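Local coordinates for flagellar biosynthesis protein FlaG (Helicobacter pylori, PDB 6JSX) that is a small flagellar protein of still undefined molecular role, probably taking part in the assembly or length control of the flagellar filament, at residues G22-F27 with S39-N44; K6-S11 with F27-T32; G35-V40 with K47-I52. All coordinates share one frame; numbering follows the deposited sequence.

Contact 1 of 3, residues G22-F27 with S39-N44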
ATOM      1  N   GLY A  22       2.520  12.682   4.948  1.00 70.52           N
ATOM      2  CA  GLY A  22       3.248  12.551   6.202  1.00 78.86           C
ATOM      3  C   GLY A  22       3.211  11.166   6.847  1.00 78.91           C
ATOM      4  O   GLY A  22       3.255  11.042   8.075  1.00 72.57           O
ATOM      5  N   THR A  23       3.144  10.116   6.031  1.00 84.71           N
ATOM      6  CA  THR A  23       3.135   8.748   6.561  1.00 89.12           C
ATOM      7  C   THR A  23       4.445   8.013   6.272  1.00 80.08           C
ATOM      8  O   THR A  23       4.773   7.742   5.111  1.00 77.97           O
ATOM      9  CB  THR A  23       1.949   7.908   6.014  1.00 93.16           C
ATOM     10  OG1 THR A  23       0.824   8.761   5.748  1.00 87.49           O
ATOM     11  CG2 THR A  23       1.552   6.842   7.027  1.00 91.77           C
ATOM     12  N   ASP A  24       5.186   7.693   7.330  1.00 76.33           N
ATOM     13  CA  ASP A  24       6.449   6.972   7.193  1.00 84.96           C
ATOM     14  C   ASP A  24       6.229   5.573   6.605  1.00 84.13           C
ATOM     15  O   ASP A  24       6.201   4.568   7.339  1.00 82.39           O
ATOM     16  CB  ASP A  24       7.185   6.884   8.540  1.00 93.00           C
ATOM     17  CG  ASP A  24       8.541   6.166   8.435  1.00 91.50           C
ATOM     18  OD1 ASP A  24       8.636   4.979   8.824  1.00 81.74           O
ATOM     19  OD2 ASP A  24       9.518   6.792   7.965  1.00 95.29           O
ATOM     20  N   ILE A  25       6.044   5.530   5.283  1.00 72.14           N
ATOM     21  CA  ILE A  25       5.987   4.282   4.524  1.00 54.73           C
ATOM     22  C   ILE A  25       6.795   4.458   3.261  1.00 50.45           C
ATOM     23  O   ILE A  25       6.577   5.409   2.521  1.00 56.25           O
ATOM     24  CB  ILE A  25       4.550   3.897   4.130  1.00 51.14           C
ATOM     25  CG1 ILE A  25       3.643   3.875   5.373  1.00 45.99           C
ATOM     26  CG2 ILE A  25       4.555   2.567   3.393  1.00 43.65           C
ATOM     27  CD1 ILE A  25       2.322   3.161   5.207  1.00 42.32           C
ATOM     28  N   ASN A  26       7.738   3.555   3.018  1.00 54.86           N
ATOM     29  CA  ASN A  26       8.619   3.690   1.859  1.00 62.04           C
ATOM     30  C   ASN A  26       8.515   2.574   0.819  1.00 58.14           C
ATOM     31  O   ASN A  26       8.375   1.401   1.148  1.00 51.03           O
ATOM     32  CB  ASN A  26      10.075   3.858   2.298  1.00 70.01           C
ATOM     33  CG  ASN A  26      10.980   4.249   1.147  1.00 78.59           C
ATOM     34  OD1 ASN A  26      11.746   3.427   0.639  1.00 73.13           O
ATOM     35  ND2 ASN A  26      10.876   5.507   0.707  1.00 84.24           N
ATOM     36  N   PHE A  27       8.601   2.952  -0.447  1.00 59.87           N
ATOM     37  CA  PHE A  27       8.550   1.982  -1.528  1.00 54.21           C
ATOM     38  C   PHE A  27       9.814   2.104  -2.339  1.00 56.11           C
ATOM     39  O   PHE A  27      10.408   3.179  -2.419  1.00 57.82           O
ATOM     40  CB  PHE A  27       7.326   2.233  -2.417  1.00 51.46           C
ATOM     41  CG  PHE A  27       6.015   2.017  -1.704  1.00 57.99           C
ATOM     42  CD1 PHE A  27       5.425   3.052  -0.972  1.00 56.87           C
ATOM     43  CD2 PHE A  27       5.381   0.770  -1.741  1.00 52.95           C
ATOM     44  CE1 PHE A  27       4.221   2.857  -0.293  1.00 54.49           C
ATOM     45  CE2 PHE A  27       4.170   0.566  -1.064  1.00 49.79           C
ATOM     46  CZ  PHE A  27       3.589   1.618  -0.337  1.00 51.53           C
ATOM     47  N   SER A  39       8.716  -0.514   3.187  1.00 59.79           N
ATOM     48  CA  SER A  39       9.400  -0.525   4.468  1.00 70.83           C
ATOM     49  C   SER A  39       8.977   0.610   5.385  1.00 60.31           C
ATOM     50  O   SER A  39       8.837   1.759   4.964  1.00 61.33           O
ATOM     51  CB  SER A  39      10.922  -0.540   4.288  1.00 79.21           C
ATOM     52  OG  SER A  39      11.384   0.697   3.778  1.00 84.37           O
ATOM     53  N   VAL A  40       8.785   0.246   6.650  1.00 55.26           N
ATOM     54  CA  VAL A  40       8.425   1.164   7.719  1.00 59.55           C
ATOM     55  C   VAL A  40       9.403   0.953   8.879  1.00 60.48           C
ATOM     56  O   VAL A  40       9.941  -0.138   9.040  1.00 61.57           O
ATOM     57  CB  VAL A  40       6.972   0.901   8.181  1.00 55.72           C
ATOM     58  CG1 VAL A  40       6.006   1.159   7.045  1.00 53.17           C
ATOM     59  CG2 VAL A  40       6.810  -0.524   8.633  1.00 53.63           C
ATOM     60  N   LYS A  41       9.665   1.986   9.671  1.00 67.09           N
ATOM     61  CA  LYS A  41      10.510   1.809  10.858  1.00 71.90           C
ATOM     62  C   LYS A  41       9.647   1.511  12.078  1.00 70.40           C
ATOM     63  O   LYS A  41       8.590   2.122  12.262  1.00 77.14           O
ATOM     64  CB  LYS A  41      11.417   3.026  11.101  1.00 79.40           C
ATOM     65  CG  LYS A  41      12.515   3.207  10.043  1.00 92.97           C
ATOM     66  CD  LYS A  41      13.550   4.249  10.465  1.00107.17           C
ATOM     67  CE  LYS A  41      14.774   4.248   9.547  1.00112.69           C
ATOM     68  NZ  LYS A  41      14.446   4.691   8.159  1.00112.07           N
ATOM     69  N   ASP A  42      10.089   0.564  12.903  1.00 63.25           N
ATOM     70  CA  ASP A  42       9.312   0.145  14.071  1.00 72.64           C
ATOM     71  C   ASP A  42       9.463   1.098  15.257  1.00 77.40           C
ATOM     72  O   ASP A  42       9.937   2.225  15.104  1.00 74.65           O
ATOM     73  CB  ASP A  42       9.676  -1.288  14.490  1.00 86.73           C
ATOM     74  CG  ASP A  42      11.074  -1.400  15.093  1.00 95.85           C
ATOM     75  OD1 ASP A  42      11.864  -0.438  14.994  1.00100.12           O
ATOM     76  OD2 ASP A  42      11.389  -2.470  15.658  1.00 96.05           O
ATOM     77  N   ALA A  43       9.072   0.635  16.440  1.00 83.00           N
ATOM     78  CA  ALA A  43       9.174   1.466  17.635  1.00 90.29           C
ATOM     79  C   ALA A  43      10.621   1.820  17.996  1.00 90.24           C
ATOM     80  O   ALA A  43      10.875   2.855  18.609  1.00 96.91           O
ATOM     81  CB  ALA A  43       8.461   0.807  18.823  1.00 91.39           C
ATOM     82  N   ASN A  44      11.573   0.980  17.605  1.00 84.74           N
ATOM     83  CA  ASN A  44      12.966   1.233  17.979  1.00 97.80           C
ATOM     84  C   ASN A  44      13.753   2.023  16.938  1.00 97.56           C
ATOM     85  O   ASN A  44      14.915   2.373  17.160  1.00 77.05           O
ATOM     86  CB  ASN A  44      13.690  -0.068  18.368  1.00105.16           C
ATOM     87  CG  ASN A  44      13.379  -0.511  19.803  1.00111.25           C
ATOM     88  OD1 ASN A  44      12.249  -0.369  20.290  1.00103.63           O
ATOM     89  ND2 ASN A  44      14.393  -1.038  20.487  1.00119.70           N
TER
HETATM   90  O   HOH W   1      11.411   0.198   0.720  1.00 60.46           O
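D24 and K41 meet because chi1 of D24 (-178°, CG anti to the backbone N) sets CG on the side of the neighbouring strand, and D24 OD1 then meets K41 N. On V40, CG1 is anti to the carbonyl carbon and beside the backbone N (chi1 -63°), and this rotation turns the methyl to the D24 carbonyl and the I25 side chain. The carboxylate of D24 takes the backbone of K41: K41 N donates to D24 OD1 over 3.3 Å with an almost straight N-H...O angle of 173°, the oxygen being met nearly along its C-O axis. A charged side chain thus accepts the amide of K41 two residues past S39, beyond the N26-S39 pair of this hairpin. D24 is also the centre of an inverse gamma turn, the tight bend through which the chain passes after helix 4-21 before entering strand 26-30.

That strand and 35-41 form an antiparallel beta hairpin, the first of the two in this three-stranded sheet, and N26 and S39 are a hydrogen-bonded pair in it. N26 N gives to S39 O at 2.9 Å, and S39 N returns a bond of 2.8 Å to N26 O. Their side chains leave on one face of the sheet, where N26 CB lies 3.7 Å from S39 OG. A water joins the two polar ends, donating to N26 OD1 and lying 3.1 Å from S39 OG.

The buried side chains of I25 and V40 lie side by side and point the same way, I25 CG1 resting 4.0 Å from V40 CG1. The same V40 CG1 comes to 3.4 Å from D24 O. V40 also packs on V40 of the second subunit, and R50 of that subunit approaches D24 OD1 as a long, weak ion pair and bonds to K41 O.

Contact 2 of 3, residues K6-S11 with F27-T32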
ATOM      1  N   LYS A   6       9.007   0.240 -14.445  1.00 62.21           N
ATOM      2  CA  LYS A   6       7.659   0.579 -14.009  1.00 63.49           C
ATOM      3  C   LYS A   6       7.456   0.529 -12.505  1.00 66.19           C
ATOM      4  O   LYS A   6       6.733   1.363 -11.951  1.00 66.02           O
ATOM      5  CB  LYS A   6       6.627  -0.293 -14.714  1.00 58.05           C
ATOM      6  CG  LYS A   6       6.590  -0.029 -16.186  1.00 62.62           C
ATOM      7  CD  LYS A   6       5.401  -0.690 -16.866  1.00 72.43           C
ATOM      8  CE  LYS A   6       5.493  -0.493 -18.384  1.00 70.17           C
ATOM      9  NZ  LYS A   6       6.231   0.774 -18.706  1.00 69.26           N
ATOM     10  N   LEU A   7       8.078  -0.444 -11.843  1.00 70.01           N
ATOM     11  CA  LEU A   7       7.975  -0.524 -10.387  1.00 65.09           C
ATOM     12  C   LEU A   7       8.838   0.557  -9.742  1.00 62.42           C
ATOM     13  O   LEU A   7       8.540   1.019  -8.635  1.00 54.09           O
ATOM     14  CB  LEU A   7       8.323  -1.926  -9.864  1.00 65.14           C
ATOM     15  CG  LEU A   7       7.256  -2.995 -10.150  1.00 64.59           C
ATOM     16  CD1 LEU A   7       7.648  -4.363  -9.615  1.00 55.42           C
ATOM     17  CD2 LEU A   7       5.873  -2.567  -9.635  1.00 52.10           C
ATOM     18  N   GLU A   8       9.889   0.970 -10.455  1.00 60.21           N
ATOM     19  CA  GLU A   8      10.725   2.085 -10.016  1.00 59.94           C
ATOM     20  C   GLU A   8       9.923   3.367 -10.024  1.00 59.25           C
ATOM     21  O   GLU A   8       9.948   4.144  -9.062  1.00 59.70           O
ATOM     22  CB  GLU A   8      11.953   2.240 -10.914  1.00 68.53           C
ATOM     23  CG  GLU A   8      13.011   1.175 -10.687  1.00 82.44           C
ATOM     24  CD  GLU A   8      14.399   1.614 -11.109  1.00104.43           C
ATOM     25  OE1 GLU A   8      14.525   2.693 -11.732  1.00109.31           O
ATOM     26  OE2 GLU A   8      15.366   0.878 -10.807  1.00113.82           O
ATOM     27  N   LEU A   9       9.199   3.570 -11.119  1.00 60.94           N
ATOM     28  CA  LEU A   9       8.372   4.760 -11.311  1.00 61.36           C
ATOM     29  C   LEU A   9       7.211   4.755 -10.322  1.00 58.53           C
ATOM     30  O   LEU A   9       6.973   5.745  -9.634  1.00 64.68           O
ATOM     31  CB  LEU A   9       7.874   4.804 -12.761  1.00 68.51           C
ATOM     32  CG  LEU A   9       7.081   5.993 -13.298  1.00 69.45           C
ATOM     33  CD1 LEU A   9       7.875   7.291 -13.225  1.00 67.43           C
ATOM     34  CD2 LEU A   9       6.669   5.698 -14.726  1.00 73.78           C
ATOM     35  N   LEU A  10       6.514   3.623 -10.241  1.00 57.88           N
ATOM     36  CA  LEU A  10       5.441   3.396  -9.266  1.00 55.33           C
ATOM     37  C   LEU A  10       5.899   3.695  -7.841  1.00 62.80           C
ATOM     38  O   LEU A  10       5.105   4.113  -6.999  1.00 62.73           O
ATOM     39  CB  LEU A  10       4.986   1.934  -9.354  1.00 61.43           C
ATOM     40  CG  LEU A  10       3.660   1.436  -8.763  1.00 58.68           C
ATOM     41  CD1 LEU A  10       3.843   0.699  -7.442  1.00 48.80           C
ATOM     42  CD2 LEU A  10       2.668   2.572  -8.621  1.00 50.93           C
ATOM     43  N   SER A  11       7.184   3.469  -7.570  1.00 64.79           N
ATOM     44  CA  SER A  11       7.726   3.719  -6.245  1.00 61.68           C
ATOM     45  C   SER A  11       7.855   5.215  -5.973  1.00 64.38           C
ATOM     46  O   SER A  11       7.401   5.698  -4.933  1.00 60.63           O
ATOM     47  CB  SER A  11       9.067   3.005  -6.051  1.00 62.91           C
ATOM     48  OG  SER A  11       8.892   1.597  -5.993  1.00 59.88           O
ATOM     49  N   PHE A  27       8.601   2.952  -0.447  1.00 59.87           N
ATOM     50  CA  PHE A  27       8.550   1.982  -1.528  1.00 54.21           C
ATOM     51  C   PHE A  27       9.814   2.104  -2.339  1.00 56.11           C
ATOM     52  O   PHE A  27      10.408   3.179  -2.419  1.00 57.82           O
ATOM     53  CB  PHE A  27       7.326   2.233  -2.417  1.00 51.46           C
ATOM     54  CG  PHE A  27       6.015   2.017  -1.704  1.00 57.99           C
ATOM     55  CD1 PHE A  27       5.425   3.052  -0.972  1.00 56.87           C
ATOM     56  CD2 PHE A  27       5.381   0.770  -1.741  1.00 52.95           C
ATOM     57  CE1 PHE A  27       4.221   2.857  -0.293  1.00 54.49           C
ATOM     58  CE2 PHE A  27       4.170   0.566  -1.064  1.00 49.79           C
ATOM     59  CZ  PHE A  27       3.589   1.618  -0.337  1.00 51.53           C
ATOM     60  N   SER A  28      10.239   0.992  -2.924  1.00 61.26           N
ATOM     61  CA  SER A  28      11.349   1.004  -3.871  1.00 67.83           C
ATOM     62  C   SER A  28      11.389  -0.299  -4.633  1.00 62.81           C
ATOM     63  O   SER A  28      10.863  -1.310  -4.167  1.00 58.07           O
ATOM     64  CB  SER A  28      12.669   1.178  -3.147  1.00 54.82           C
ATOM     65  OG  SER A  28      12.780   0.160  -2.196  1.00 54.98           O
ATOM     66  N   TYR A  29      12.012  -0.272  -5.806  1.00 59.06           N
ATOM     67  CA  TYR A  29      12.309  -1.510  -6.499  1.00 60.82           C
ATOM     68  C   TYR A  29      13.688  -2.005  -6.089  1.00 64.14           C
ATOM     69  O   TYR A  29      14.679  -1.287  -6.236  1.00 70.72           O
ATOM     70  CB  TYR A  29      12.269  -1.325  -8.011  1.00 57.36           C
ATOM     71  CG  TYR A  29      12.502  -2.613  -8.784  1.00 69.18           C
ATOM     72  CD1 TYR A  29      11.493  -3.562  -8.901  1.00 73.00           C
ATOM     73  CD2 TYR A  29      13.725  -2.881  -9.395  1.00 63.23           C
ATOM     74  CE1 TYR A  29      11.685  -4.738  -9.595  1.00 60.61           C
ATOM     75  CE2 TYR A  29      13.924  -4.053 -10.109  1.00 67.07           C
ATOM     76  CZ  TYR A  29      12.897  -4.980 -10.209  1.00 69.97           C
ATOM     77  OH  TYR A  29      13.078  -6.159 -10.918  1.00 70.16           O
ATOM     78  N   ASN A  30      13.758  -3.223  -5.565  1.00 59.53           N
ATOM     79  CA  ASN A  30      15.053  -3.861  -5.377  1.00 64.40           C
ATOM     80  C   ASN A  30      15.423  -4.690  -6.612  1.00 68.43           C
ATOM     81  O   ASN A  30      14.682  -5.600  -7.011  1.00 64.33           O
ATOM     82  CB  ASN A  30      15.052  -4.726  -4.119  1.00 64.25           C
ATOM     83  CG  ASN A  30      16.442  -5.115  -3.677  1.00 76.24           C
ATOM     84  OD1 ASN A  30      17.272  -5.519  -4.495  1.00 72.56           O
ATOM     85  ND2 ASN A  30      16.711  -4.986  -2.378  1.00 65.94           N
ATOM     86  N   ASP A  31      16.559  -4.372  -7.225  1.00 70.41           N
ATOM     87  CA  ASP A  31      16.994  -5.115  -8.401  1.00 74.16           C
ATOM     88  C   ASP A  31      17.735  -6.402  -8.010  1.00 76.95           C
ATOM     89  O   ASP A  31      17.878  -7.326  -8.807  1.00 87.42           O
ATOM     90  CB  ASP A  31      17.845  -4.237  -9.330  1.00 79.82           C
ATOM     91  CG  ASP A  31      18.006  -4.842 -10.722  1.00 82.90           C
ATOM     92  OD1 ASP A  31      17.055  -4.750 -11.533  1.00 75.08           O
ATOM     93  OD2 ASP A  31      19.077  -5.424 -10.999  1.00 94.59           O
ATOM     94  N   THR A  32      18.189  -6.461  -6.766  1.00 81.38           N
ATOM     95  CA  THR A  32      18.881  -7.642  -6.275  1.00 85.23           C
ATOM     96  C   THR A  32      17.907  -8.786  -5.973  1.00 81.57           C
ATOM     97  O   THR A  32      18.119  -9.921  -6.406  1.00 83.02           O
ATOM     98  CB  THR A  32      19.729  -7.293  -5.051  1.00 83.94           C
ATOM     99  OG1 THR A  32      20.718  -6.331  -5.438  1.00 87.07           O
ATOM    100  CG2 THR A  32      20.405  -8.531  -4.487  1.00 87.66           C
TER
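S11 and Y29 carry most of the packing of helix 6-11 on strand 27-30, an antiparallel helix-on-strand arrangement in which the N-terminal helix of FlaG runs against the first strand of the sheet. The two axes come within 6.8 Å, with 162° between their N-to-C directions. The small S11 faces the strand where F27 and S28 pass, consistent with this close approach. Its OG lies 3.3 Å from S28 CA, and its CB packs against the same CA.

The hydroxyl makes its hydrogen bond back into its own helix, donating to L7 O at 2.7 Å. With OG anti to the carbonyl carbon and beside the backbone N (chi1 -69°), it can reach the carbonyl one turn earlier. The polar end of this buried serine is thereby satisfied within the helix, and the strand packs S28 CA against both its OG and CB. F27 adds its CB at this point, 4.0 Å from S11 OG, whereas its ring leads away to L14 and M18 of the same helix.

Y29 spans the buried and the solvent side. On the latter E8 takes a smaller share: both residues are partly exposed and their side chains cross obliquely, E8 CG touching Y29 CB, with the carboxylate and ring planes turned 58° apart. Beyond them D31 is exposed and hardly involved, and the chain leaves the strand through an Asx turn at N30. On the buried flank L7 is covered by S54 and A57 of helix 54-72, and Y29 OH is tied to S54 OG by a hydrogen bond. The ring of Y29 meets this leucine through CD1 and CE1: Y29 CD1 lies 3.7 Å from L7 CB and 4.0 Å from L7 CD1, and Y29 CE1 4.1 Å from L7 CD1.

Contact 3 of 3, residues G35-V40 with K47-I52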
ATOM      1  N   GLY A  35      11.975  -7.433  -6.807  1.00 62.38           N
ATOM      2  CA  GLY A  35      10.656  -7.249  -6.227  1.00 59.92           C
ATOM      3  C   GLY A  35      10.374  -5.842  -5.732  1.00 57.22           C
ATOM      4  O   GLY A  35      11.252  -4.980  -5.687  1.00 68.35           O
ATOM      5  N   LEU A  36       9.130  -5.599  -5.365  1.00 55.14           N
ATOM      6  CA  LEU A  36       8.792  -4.340  -4.748  1.00 57.47           C
ATOM      7  C   LEU A  36       9.058  -4.466  -3.234  1.00 67.55           C
ATOM      8  O   LEU A  36       8.705  -5.471  -2.601  1.00 53.34           O
ATOM      9  CB  LEU A  36       7.324  -3.993  -5.028  1.00 58.53           C
ATOM     10  CG  LEU A  36       6.741  -2.571  -5.213  1.00 64.23           C
ATOM     11  CD1 LEU A  36       5.518  -2.439  -4.339  1.00 47.49           C
ATOM     12  CD2 LEU A  36       7.695  -1.397  -4.970  1.00 49.23           C
ATOM     13  N   VAL A  37       9.700  -3.458  -2.654  1.00 61.25           N
ATOM     14  CA  VAL A  37       9.909  -3.464  -1.215  1.00 57.23           C
ATOM     15  C   VAL A  37       9.263  -2.273  -0.496  1.00 57.49           C
ATOM     16  O   VAL A  37       9.562  -1.110  -0.771  1.00 60.71           O
ATOM     17  CB  VAL A  37      11.398  -3.612  -0.840  1.00 66.25           C
ATOM     18  CG1 VAL A  37      11.600  -3.333   0.662  1.00 54.89           C
ATOM     19  CG2 VAL A  37      11.930  -5.022  -1.269  1.00 57.05           C
ATOM     20  N   VAL A  38       8.341  -2.593   0.402  1.00 59.73           N
ATOM     21  CA  VAL A  38       7.708  -1.607   1.258  1.00 66.30           C
ATOM     22  C   VAL A  38       8.368  -1.671   2.634  1.00 63.70           C
ATOM     23  O   VAL A  38       8.591  -2.755   3.177  1.00 60.27           O
ATOM     24  CB  VAL A  38       6.176  -1.832   1.353  1.00 61.17           C
ATOM     25  CG1 VAL A  38       5.850  -3.291   1.236  1.00 66.02           C
ATOM     26  CG2 VAL A  38       5.615  -1.267   2.656  1.00 52.15           C
ATOM     27  N   SER A  39       8.716  -0.514   3.187  1.00 59.79           N
ATOM     28  CA  SER A  39       9.400  -0.525   4.468  1.00 70.83           C
ATOM     29  C   SER A  39       8.977   0.610   5.385  1.00 60.31           C
ATOM     30  O   SER A  39       8.837   1.759   4.964  1.00 61.33           O
ATOM     31  CB  SER A  39      10.922  -0.540   4.288  1.00 79.21           C
ATOM     32  OG  SER A  39      11.384   0.697   3.778  1.00 84.37           O
ATOM     33  N   VAL A  40       8.785   0.246   6.650  1.00 55.26           N
ATOM     34  CA  VAL A  40       8.425   1.164   7.719  1.00 59.55           C
ATOM     35  C   VAL A  40       9.403   0.953   8.879  1.00 60.48           C
ATOM     36  O   VAL A  40       9.941  -0.138   9.040  1.00 61.57           O
ATOM     37  CB  VAL A  40       6.972   0.901   8.181  1.00 55.72           C
ATOM     38  CG1 VAL A  40       6.006   1.159   7.045  1.00 53.17           C
ATOM     39  CG2 VAL A  40       6.810  -0.524   8.633  1.00 53.63           C
ATOM     40  N   LYS A  47      14.346  -0.735  10.605  1.00 82.93           N
ATOM     41  CA  LYS A  47      13.505  -1.040   9.451  1.00 83.51           C
ATOM     42  C   LYS A  47      12.898  -2.434   9.508  1.00 82.56           C
ATOM     43  O   LYS A  47      13.602  -3.416   9.729  1.00 87.26           O
ATOM     44  CB  LYS A  47      14.275  -0.876   8.136  1.00 86.95           C
ATOM     45  CG  LYS A  47      14.560   0.562   7.729  1.00 87.32           C
ATOM     46  CD  LYS A  47      15.179   0.590   6.346  1.00 92.82           C
ATOM     47  CE  LYS A  47      15.792   1.938   6.024  1.00 98.15           C
ATOM     48  NZ  LYS A  47      16.254   1.977   4.604  1.00 98.18           N
ATOM     49  N   VAL A  48      11.583  -2.504   9.324  1.00 76.11           N
ATOM     50  CA  VAL A  48      10.900  -3.769   9.078  1.00 74.28           C
ATOM     51  C   VAL A  48      10.423  -3.726   7.632  1.00 73.83           C
ATOM     52  O   VAL A  48       9.880  -2.711   7.183  1.00 54.70           O
ATOM     53  CB  VAL A  48       9.743  -4.028  10.093  1.00 74.99           C
ATOM     54  CG1 VAL A  48       8.897  -2.798  10.270  1.00 79.86           C
ATOM     55  CG2 VAL A  48       8.874  -5.199   9.664  1.00 58.05           C
ATOM     56  N   ILE A  49      10.685  -4.796   6.883  1.00 78.77           N
ATOM     57  CA  ILE A  49      10.408  -4.785   5.444  1.00 79.70           C
ATOM     58  C   ILE A  49       9.506  -5.922   4.968  1.00 68.98           C
ATOM     59  O   ILE A  49       9.456  -6.995   5.568  1.00 68.83           O
ATOM     60  CB  ILE A  49      11.708  -4.787   4.582  1.00 79.26           C
ATOM     61  CG1 ILE A  49      12.308  -6.189   4.512  1.00 74.14           C
ATOM     62  CG2 ILE A  49      12.717  -3.752   5.078  1.00 58.90           C
ATOM     63  CD1 ILE A  49      12.321  -6.767   3.118  1.00 70.51           C
ATOM     64  N   ARG A  50       8.796  -5.662   3.875  1.00 57.46           N
ATOM     65  CA  ARG A  50       7.993  -6.664   3.203  1.00 54.41           C
ATOM     66  C   ARG A  50       8.317  -6.604   1.725  1.00 54.31           C
ATOM     67  O   ARG A  50       8.261  -5.538   1.120  1.00 55.94           O
ATOM     68  CB  ARG A  50       6.505  -6.404   3.418  1.00 52.42           C
ATOM     69  CG  ARG A  50       6.033  -6.664   4.833  1.00 62.23           C
ATOM     70  CD  ARG A  50       6.474  -8.030   5.343  1.00 55.93           C
ATOM     71  NE  ARG A  50       5.848  -8.346   6.626  1.00 68.79           N
ATOM     72  CZ  ARG A  50       6.446  -8.261   7.816  1.00 65.80           C
ATOM     73  NH1 ARG A  50       7.715  -7.879   7.923  1.00 65.64           N
ATOM     74  NH2 ARG A  50       5.773  -8.577   8.913  1.00 61.56           N
ATOM     75  N   GLU A  51       8.681  -7.742   1.152  1.00 56.48           N
ATOM     76  CA  GLU A  51       9.022  -7.806  -0.253  1.00 56.91           C
ATOM     77  C   GLU A  51       7.893  -8.488  -1.006  1.00 66.17           C
ATOM     78  O   GLU A  51       7.225  -9.381  -0.486  1.00 61.50           O
ATOM     79  CB  GLU A  51      10.338  -8.541  -0.457  1.00 77.44           C
ATOM     80  CG  GLU A  51      10.309  -9.611  -1.534  1.00 83.05           C
ATOM     81  CD  GLU A  51      11.152 -10.807  -1.157  1.00 97.33           C
ATOM     82  OE1 GLU A  51      11.457 -10.958   0.048  1.00 93.26           O
ATOM     83  OE2 GLU A  51      11.510 -11.596  -2.057  1.00113.80           O
ATOM     84  N   ILE A  52       7.659  -8.016  -2.224  1.00 65.71           N
ATOM     85  CA  ILE A  52       6.665  -8.586  -3.111  1.00 69.24           C
ATOM     86  C   ILE A  52       7.349  -8.705  -4.467  1.00 71.08           C
ATOM     87  O   ILE A  52       7.609  -7.694  -5.129  1.00 69.76           O
ATOM     88  CB  ILE A  52       5.417  -7.669  -3.203  1.00 63.05           C
ATOM     89  CG1 ILE A  52       4.741  -7.550  -1.835  1.00 59.11           C
ATOM     90  CG2 ILE A  52       4.424  -8.192  -4.226  1.00 63.65           C
ATOM     91  CD1 ILE A  52       3.574  -6.576  -1.794  1.00 51.07           C
TER
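L36 and I52 exchange two backbone hydrogen bonds, L36 N to I52 O at 2.6 Å and I52 N to L36 O at 2.8 Å. The pairs V38 with R50 and V40 with V48 do the same, making six bonds along this antiparallel beta hairpin. Between them, V37 faces E51 and S39 faces I49 as non-hydrogen-bonded pairs, where CA-H...O contacts such as V37 CA to R50 O fill in. R50 NH1 turns back to I49 O, which lies in the guanidinium plane although the donor stands above the carbonyl plane; R50 also forms a salt bridge with D24 of the second subunit, the closer of two reciprocal pairs.

Side chains pack on both faces. On one, V40 CG2 lies 3.5 Å from V48 CG1, the two valines side by side, and V38 CG1 touches R50 CB at 3.9 Å; at its far end L36 and I52 rest on A57 of helix 54-72. On the other, V37 CG2 meets E51 CB and S39 CB meets I49 CG2. Backbone bonds thus set the register, while the face toward the helix and partner subunit is largely apolar, broken by R50, whose charge that subunit's D24 meets.

Along the chain contact 2 opens first, on helix 4-21, and its segments alternate with those of contact 1. The two share strand 26-30 and residue F27, yet their centres lie about 17 Å apart, since one uses the strand's start and the other its continuation along the helix. Contact 3 shares S39 and V40 with contact 1, centres about 10 Å apart, and follows contact 2 in series, about 11 Å from it. Strand 35-41 is the middle of the sheet, contacts 1 and 3 pairing it on its two edges, while contact 2 lays the first helix on strand 26-30. All three also touch the second subunit, so sheet and helix both contribute to the dimer.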